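Local structure of toll-like receptor 13 (Mus musculus, 4Z0C) at residues P685-R688 with S689-C692. The protein recognises bacterial 23S ribosomal RNA as an innate immune receptor and signals through MYD88 and TRAF6 to activate NF-kappa-B and inflammatory cytokine release. Residues are numbered along the deposited sequence; the frame is centred on the assembly and turned at random.
Sequences PFLR and SYPC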
loop_
_atom_site.group_PDB
_atom_site.type_symbol
_atom_site.label_atom_id
_atom_site.label_comp_id
_atom_site.label_asym_id
_atom_site.label_seq_id
_atom_site.Cartn_x
_atom_site.Cartn_y
_atom_site.Cartn_z
ATOM N N PRO A 685 16.399 -1.883 29.361
ATOM C CA PRO A 685 17.161 -1.237 28.288
ATOM C C PRO A 685 17.382 0.261 28.457
ATOM O O PRO A 685 16.426 1.050 28.488
ATOM C CB PRO A 685 16.292 -1.474 27.045
ATOM C CG PRO A 685 15.372 -2.586 27.387
ATOM C CD PRO A 685 15.497 -2.924 28.840
ATOM N N PHE A 686 18.662 0.620 28.517
ATOM C CA PHE A 686 19.143 2.001 28.510
ATOM C C PHE A 686 18.713 2.802 29.731
ATOM O O PHE A 686 18.819 4.026 29.737
ATOM C CB PHE A 686 18.763 2.715 27.212
ATOM C CG PHE A 686 19.077 1.920 25.967
ATOM C CD1 PHE A 686 20.395 1.662 25.605
ATOM C CD2 PHE A 686 18.061 1.416 25.172
ATOM C CE1 PHE A 686 20.699 0.919 24.470
ATOM C CE2 PHE A 686 18.356 0.676 24.029
ATOM C CZ PHE A 686 19.689 0.430 23.678
ATOM N N LEU A 687 18.282 2.082 30.767
ATOM C CA LEU A 687 17.797 2.642 32.036
ATOM C C LEU A 687 18.607 3.830 32.535
ATOM O O LEU A 687 18.052 4.884 32.831
ATOM C CB LEU A 687 17.814 1.562 33.120
ATOM C CG LEU A 687 17.618 2.041 34.567
ATOM C CD1 LEU A 687 16.183 2.540 34.772
ATOM C CD2 LEU A 687 17.945 0.933 35.544
ATOM N N ARG A 688 19.928 3.656 32.587
ATOM C CA ARG A 688 20.839 4.669 33.125
ATOM C C ARG A 688 20.977 5.926 32.274
ATOM O O ARG A 688 21.751 6.822 32.622
ATOM C CB ARG A 688 22.233 4.077 33.363
ATOM C CG ARG A 688 22.255 2.907 34.318
ATOM C CD ARG A 688 23.667 2.526 34.699
ATOM N NE ARG A 688 23.724 2.215 36.125
ATOM C CZ ARG A 688 24.221 3.033 37.051
ATOM N NH1 ARG A 688 24.739 4.208 36.702
ATOM N NH2 ARG A 688 24.210 2.673 38.325
ATOM N N SER A 689 20.244 5.983 31.163
ATOM C CA SER A 689 20.237 7.151 30.284
ATOM C C SER A 689 18.918 7.930 30.308
ATOM O O SER A 689 18.855 9.055 29.797
ATOM C CB SER A 689 20.538 6.723 28.851
ATOM O OG SER A 689 19.467 5.972 28.309
ATOM N N TYR A 690 17.876 7.333 30.891
ATOM C CA TYR A 690 16.540 7.937 30.888
ATOM C C TYR A 690 16.615 9.331 31.494
ATOM O O TYR A 690 17.019 9.487 32.645
ATOM C CB TYR A 690 15.527 7.108 31.686
ATOM C CG TYR A 690 15.218 5.719 31.167
ATOM C CD1 TYR A 690 15.745 5.254 29.958
ATOM C CD2 TYR A 690 14.393 4.861 31.901
ATOM C CE1 TYR A 690 15.463 3.974 29.504
ATOM C CE2 TYR A 690 14.103 3.575 31.450
ATOM C CZ TYR A 690 14.646 3.135 30.251
ATOM O OH TYR A 690 14.368 1.857 29.800
ATOM N N PRO A 691 16.226 10.347 30.717
ATOM C CA PRO A 691 16.368 11.745 31.123
ATOM C C PRO A 691 15.179 12.241 31.931
ATOM O O PRO A 691 14.077 11.700 31.829
ATOM C CB PRO A 691 16.395 12.473 29.783
ATOM C CG PRO A 691 15.441 11.673 28.951
ATOM C CD PRO A 691 15.629 10.226 29.378
ATOM N N CYS A 692 15.406 13.286 32.719
ATOM C CA CYS A 692 14.325 13.918 33.456
ATOM C C CYS A 692 13.522 14.765 32.495
ATOM O O CYS A 692 14.085 15.378 31.590
ATOM C CB CYS A 692 14.871 14.768 34.598
ATOM S SG CYS A 692 15.492 13.781 35.979
#
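Ser689 N donates to Phe686 O at 2.8 Å, and Tyr690 N donates to Leu687 O at 3.1 Å. These two i to i+3 bonds wind residues 687-689 into a short 3-10 turn. Phe686 enters it with a positive phi of 65°, and the chain leaves it extended from Tyr690 onward.

Tyr690 carries much of the side-chain contact. With CG anti to its carbonyl carbon (chi1 -64°), the ring folds back along the turn instead of following the outgoing chain. One face lies on the Leu687 backbone: Leu687 CA stands 3.6 Å from the centroid of the Tyr690 ring, a CH-pi contact almost along the ring normal. The Leu687 and Tyr690 side chains cross at about a right angle, and Leu687 CD1 meets Tyr690 CE2 at 4.1 Å. At the far edge of the ring, Tyr690 OH donates to Pro685 O at 2.6 Å. The phenol is thus tied to the backbone just before the turn, which limits swinging of the ring. Ser689 OG also turns back and lies 2.5 Å from Phe686 O, a very short hydrogen bond whose exact length is doubtful. The same carbonyl appears to accept the Ser689 N-H as well.

The turn belongs to the C-terminal cap (LRRCT) of the leucine-rich-repeat ectodomain, and Cys692 is anchored by a disulfide to Cys665. Leu687 packs on helix 670-678. Pro685 touches both the last repeat strand, 655-657, and strand 7-9 near the N-terminus, where Phe686 also packs. The turn therefore lies where the two ends of the ring-shaped solenoid meet.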